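Local coordinates for protein 7,8-dihydro-6-hydroxymethylpterin pyrophosphokinase-dihydropteroate synthase (Plasmodium falciparum, PDB 6JWY) that probably makes the pterin diphosphate from hydroxymethyldihydropterin and ATP and then joins it to 4-aminobenzoate, giving 7,8-dihydropteroate for folate synthesis, at residues Asp482-Asn487 with Leu501-Ala506. The protein carries 1 engineered substitution. Sequence-based numbering, arbitrary orientation.
With CKL (4-[(2-azanyl-4-oxidanylidene-7,8-dihydro-3~{H}-pteridin-6-yl)methylamino]-~{N}-(5,6-dimethoxypyrimidin-4-yl)benzenesulfonamide), chain C.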
ATOM      1  N   ASP A 482     -26.786 -14.095   6.993  1.00 14.44           N
ATOM      2  CA  ASP A 482     -25.737 -14.968   7.481  1.00 14.51           C
ATOM      3  C   ASP A 482     -26.417 -16.231   8.000  1.00 16.39           C
ATOM      4  O   ASP A 482     -26.784 -16.285   9.175  1.00 19.43           O
ATOM      5  CB  ASP A 482     -24.995 -14.284   8.623  1.00 13.46           C
ATOM      6  CG  ASP A 482     -23.737 -14.993   9.078  1.00 14.13           C
ATOM      7  OD1 ASP A 482     -23.656 -16.238   8.932  1.00 14.56           O
ATOM      8  OD2 ASP A 482     -22.844 -14.301   9.603  1.00 14.38           O
ATOM      9  N   THR A 483     -26.564 -17.240   7.133  1.00 15.76           N
ATOM     10  CA  THR A 483     -27.269 -18.455   7.497  1.00 15.45           C
ATOM     11  C   THR A 483     -26.673 -19.656   6.769  1.00 15.77           C
ATOM     12  O   THR A 483     -26.161 -19.492   5.664  1.00 15.39           O
ATOM     13  CB  THR A 483     -28.759 -18.329   7.176  1.00 14.73           C
ATOM     14  OG1 THR A 483     -29.301 -19.494   7.780  1.00 15.62           O
ATOM     15  CG2 THR A 483     -29.110 -18.364   5.704  1.00 14.37           C
ATOM     16  N   ILE A 484     -26.773 -20.853   7.380  1.00 16.51           N
ATOM     17  CA  ILE A 484     -26.444 -22.106   6.694  1.00 17.70           C
ATOM     18  C   ILE A 484     -27.706 -22.950   6.498  1.00 20.21           C
ATOM     19  O   ILE A 484     -27.610 -24.094   6.055  1.00 20.26           O
ATOM     20  CB  ILE A 484     -25.371 -22.937   7.420  1.00 15.60           C
ATOM     21  CG1 ILE A 484     -25.856 -23.441   8.782  1.00 15.32           C
ATOM     22  CG2 ILE A 484     -24.071 -22.186   7.520  1.00 15.49           C
ATOM     23  CD1 ILE A 484     -24.883 -24.374   9.479  1.00 14.47           C
ATOM     24  N   ASN A 485     -28.872 -22.350   6.793  1.00 21.93           N
ATOM     25  CA  ASN A 485     -30.126 -23.058   6.987  1.00 22.07           C
ATOM     26  C   ASN A 485     -31.061 -22.753   5.821  1.00 19.67           C
ATOM     27  O   ASN A 485     -31.646 -21.672   5.724  1.00 20.00           O
ATOM     28  CB  ASN A 485     -30.702 -22.788   8.385  1.00 27.86           C
ATOM     29  CG  ASN A 485     -32.132 -23.258   8.572  1.00 38.20           C
ATOM     30  OD1 ASN A 485     -32.855 -23.462   7.595  1.00 48.00           O
ATOM     31  ND2 ASN A 485     -32.571 -23.428   9.817  1.00 39.74           N
ATOM     32  N   TYR A 486     -31.185 -23.756   4.951  1.00 17.89           N
ATOM     33  CA  TYR A 486     -32.074 -23.844   3.807  1.00 16.26           C
ATOM     34  C   TYR A 486     -33.449 -23.256   4.123  1.00 17.31           C
ATOM     35  O   TYR A 486     -33.981 -22.498   3.329  1.00 17.32           O
ATOM     36  CB  TYR A 486     -32.240 -25.319   3.427  1.00 14.67           C
ATOM     37  CG  TYR A 486     -33.050 -25.564   2.181  1.00 14.59           C
ATOM     38  CD1 TYR A 486     -34.439 -25.524   2.189  1.00 14.58           C
ATOM     39  CD2 TYR A 486     -32.425 -25.833   0.975  1.00 14.80           C
ATOM     40  CE1 TYR A 486     -35.182 -25.725   1.032  1.00 14.29           C
ATOM     41  CE2 TYR A 486     -33.146 -26.058  -0.191  1.00 14.68           C
ATOM     42  CZ  TYR A 486     -34.527 -25.995  -0.157  1.00 14.77           C
ATOM     43  OH  TYR A 486     -35.209 -26.202  -1.313  1.00 15.91           O
ATOM     44  N   ASN A 487     -34.066 -23.670   5.240  1.00 17.83           N
ATOM     45  CA  ASN A 487     -35.435 -23.256   5.508  1.00 17.79           C
ATOM     46  C   ASN A 487     -35.488 -21.743   5.682  1.00 18.83           C
ATOM     47  O   ASN A 487     -36.409 -21.094   5.179  1.00 19.54           O
ATOM     48  CB  ASN A 487     -36.057 -23.959   6.714  1.00 16.38           C
ATOM     49  CG  ASN A 487     -36.384 -25.417   6.480  1.00 16.54           C
ATOM     50  OD1 ASN A 487     -36.664 -25.834   5.359  1.00 17.97           O
ATOM     51  ND2 ASN A 487     -36.360 -26.204   7.536  1.00 15.47           N
ATOM     52  N   LEU A 501     -26.731 -14.741   0.059  1.00 14.31           N
ATOM     53  CA  LEU A 501     -26.530 -15.749   1.086  1.00 13.01           C
ATOM     54  C   LEU A 501     -25.088 -15.660   1.570  1.00 12.54           C
ATOM     55  O   LEU A 501     -24.161 -15.775   0.770  1.00 12.12           O
ATOM     56  CB  LEU A 501     -26.813 -17.124   0.457  1.00 12.79           C
ATOM     57  CG  LEU A 501     -26.361 -18.330   1.281  1.00 12.32           C
ATOM     58  CD1 LEU A 501     -27.143 -18.409   2.592  1.00 12.00           C
ATOM     59  CD2 LEU A 501     -26.466 -19.623   0.471  1.00 11.58           C
ATOM     60  N   ASN A 502     -24.909 -15.462   2.876  1.00 13.10           N
ATOM     61  CA  ASN A 502     -23.602 -15.534   3.529  1.00 13.68           C
ATOM     62  C   ASN A 502     -23.566 -16.874   4.261  1.00 14.76           C
ATOM     63  O   ASN A 502     -24.119 -17.005   5.360  1.00 16.42           O
ATOM     64  CB  ASN A 502     -23.389 -14.336   4.466  1.00 13.66           C
ATOM     65  CG  ASN A 502     -22.136 -14.398   5.310  1.00 14.45           C
ATOM     66  OD1 ASN A 502     -21.224 -15.160   5.018  1.00 17.36           O
ATOM     67  ND2 ASN A 502     -22.067 -13.608   6.368  1.00 14.24           N
ATOM     68  N   ASP A 503     -23.013 -17.892   3.589  1.00 14.80           N
ATOM     69  CA  ASP A 503     -23.047 -19.266   4.073  1.00 14.17           C
ATOM     70  C   ASP A 503     -21.674 -19.589   4.652  1.00 13.96           C
ATOM     71  O   ASP A 503     -20.730 -19.845   3.923  1.00 14.35           O
ATOM     72  CB  ASP A 503     -23.484 -20.231   2.970  1.00 14.28           C
ATOM     73  CG  ASP A 503     -23.687 -21.685   3.420  1.00 15.72           C
ATOM     74  OD1 ASP A 503     -22.833 -22.201   4.193  1.00 14.73           O
ATOM     75  OD2 ASP A 503     -24.691 -22.326   2.955  1.00 15.56           O
ATOM     76  N   ILE A 504     -21.548 -19.569   5.972  1.00 13.18           N
ATOM     77  CA  ILE A 504     -20.225 -19.736   6.545  1.00 12.93           C
ATOM     78  C   ILE A 504     -19.726 -21.181   6.450  1.00 14.16           C
ATOM     79  O   ILE A 504     -18.624 -21.475   6.909  1.00 14.62           O
ATOM     80  CB  ILE A 504     -20.224 -19.249   8.004  1.00 12.37           C
ATOM     81  CG1 ILE A 504     -21.182 -20.087   8.856  1.00 11.63           C
ATOM     82  CG2 ILE A 504     -20.529 -17.750   8.056  1.00 11.87           C
ATOM     83  CD1 ILE A 504     -20.742 -20.217  10.276  1.00 11.15           C
ATOM     84  N   SER A 505     -20.511 -22.100   5.875  1.00 14.19           N
ATOM     85  CA  SER A 505     -20.005 -23.450   5.682  1.00 14.33           C
ATOM     86  C   SER A 505     -19.610 -23.647   4.214  1.00 15.40           C
ATOM     87  O   SER A 505     -19.241 -24.753   3.778  1.00 15.73           O
ATOM     88  CB  SER A 505     -21.007 -24.468   6.133  1.00 12.83           C
ATOM     89  OG  SER A 505     -21.942 -24.738   5.100  1.00 11.73           O
ATOM     90  N   ALA A 506     -19.717 -22.551   3.452  1.00 14.51           N
ATOM     91  CA  ALA A 506     -19.425 -22.565   2.025  1.00 15.00           C
ATOM     92  C   ALA A 506     -20.393 -23.525   1.331  1.00 14.47           C
ATOM     93  O   ALA A 506     -20.046 -24.209   0.377  1.00 16.39           O
ATOM     94  CB  ALA A 506     -17.947 -22.839   1.759  1.00 13.86           C
TER
HETATM   95  C2  CKL C 801     -18.536 -14.244   7.144  1.00 10.41           C
HETATM   96  C4  CKL C 801     -16.916 -13.944   8.840  1.00 10.85           C
HETATM   97  C5  CKL C 801     -17.930 -14.066   9.896  1.00 10.89           C
HETATM   98  C6  CKL C 801     -19.293 -14.301   9.386  1.00 10.88           C
HETATM   99  O24 CKL C 801     -12.206 -15.550  17.347  1.00 42.72           O
HETATM  100  S21 CKL C 801     -13.381 -14.879  17.861  1.00 48.25           S
HETATM  101  O23 CKL C 801     -12.970 -13.548  18.172  1.00 48.20           O
HETATM  102  N22 CKL C 801     -14.034 -15.450  19.236  1.00 60.54           N
HETATM  103  C25 CKL C 801     -13.711 -16.615  19.851  1.00 73.22           C
HETATM  104  C30 CKL C 801     -14.325 -16.925  21.058  1.00 80.27           C
HETATM  105  O31 CKL C 801     -15.247 -16.073  21.619  1.00 88.46           O
HETATM  106  C32 CKL C 801     -16.649 -16.283  21.423  1.00 96.61           C
HETATM  107  C29 CKL C 801     -13.978 -18.104  21.698  1.00 85.31           C
HETATM  108  O33 CKL C 801     -14.565 -18.436  22.899  1.00 98.01           O
HETATM  109  C34 CKL C 801     -13.814 -19.027  23.974  1.00104.94           C
HETATM  110  N28 CKL C 801     -13.064 -18.923  21.119  1.00 87.35           N
HETATM  111  C27 CKL C 801     -12.481 -18.609  19.946  1.00 86.57           C
HETATM  112  N26 CKL C 801     -12.792 -17.467  19.317  1.00 78.78           N
HETATM  113  C18 CKL C 801     -14.597 -15.001  16.814  1.00 36.42           C
HETATM  114  C17 CKL C 801     -15.659 -14.102  16.924  1.00 30.33           C
HETATM  115  C16 CKL C 801     -16.723 -14.199  16.036  1.00 26.46           C
HETATM  116  C19 CKL C 801     -14.619 -16.011  15.838  1.00 29.86           C
HETATM  117  C20 CKL C 801     -15.692 -16.101  14.949  1.00 25.64           C
HETATM  118  C15 CKL C 801     -16.739 -15.174  15.035  1.00 24.06           C
HETATM  119  N14 CKL C 801     -17.791 -15.245  14.147  1.00 21.45           N
HETATM  120  C13 CKL C 801     -18.644 -14.146  13.670  1.00 15.47           C
HETATM  121  C8  CKL C 801     -18.716 -14.173  12.148  1.00 13.03           C
HETATM  122  C9  CKL C 801     -20.102 -14.402  11.674  1.00 11.48           C
HETATM  123  N10 CKL C 801     -20.283 -14.451  10.258  1.00 10.75           N
HETATM  124  N1  CKL C 801     -19.552 -14.363   8.039  1.00 10.48           N
HETATM  125  N7  CKL C 801     -17.670 -13.996  11.249  1.00 11.89           N
HETATM  126  O12 CKL C 801     -15.722 -13.734   9.151  1.00 11.27           O
HETATM  127  N3  CKL C 801     -17.269 -14.055   7.542  1.00 10.53           N
HETATM  128  N11 CKL C 801     -18.785 -14.359   5.826  1.00  9.89           N
HETATM  129  O   HOH W   1     -23.873 -18.621   7.670  1.00 11.36           O
HETATM  130  O   HOH W   2     -25.567 -24.909   3.936  1.00 22.90           O
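Asp482 and Asn502 sit side by side at the C-terminal ends of two neighbouring parallel strands. The strands belong to a beta-alpha-beta unit of the TIM barrel that forms the dihydropteroate synthase part, and helix 486-494 makes the crossover. Both side chains point the same way and hold the pterin of the bound pterin-sulfonamide compound CKL. Asp482 OD2 accepts from CKL N10 at 2.6 Å. The Asn502 amide makes two bonds to the pterin. Asn502 OD1 accepts from CKL N11 at 2.7 Å, and Asn502 ND2 donates to CKL N1 at 3.1 Å. Both side chains are extended, with CG opposite the backbone N (chi1 -171° in Asp482, 173° in Asn502), which carries their polar ends to the ligand. Asp430 takes a further ND2 hydrogen bond and helps fix the amide. Just past the strand end Thr483 N donates to Asn502 O at 3.0 Å, with a bent N-H...O angle of 135°; a backbone bond of Asn502 with Ile481 also joins the two strands. Beyond this bond the CG2 methyl of Ile484 packs against the type I turn of Asp503-Ala506. Ile484 CG2 lies 3.8 Å from Ile504 CG1 and also meets Asp503 OD1. That oxygen accepts from Ser505 N, an Asx turn, and from Ser505 OG. A water links the two segments: it donates to Asp482 OD1 and Asn502 O and accepts from Ile504 N at 3.0 Å.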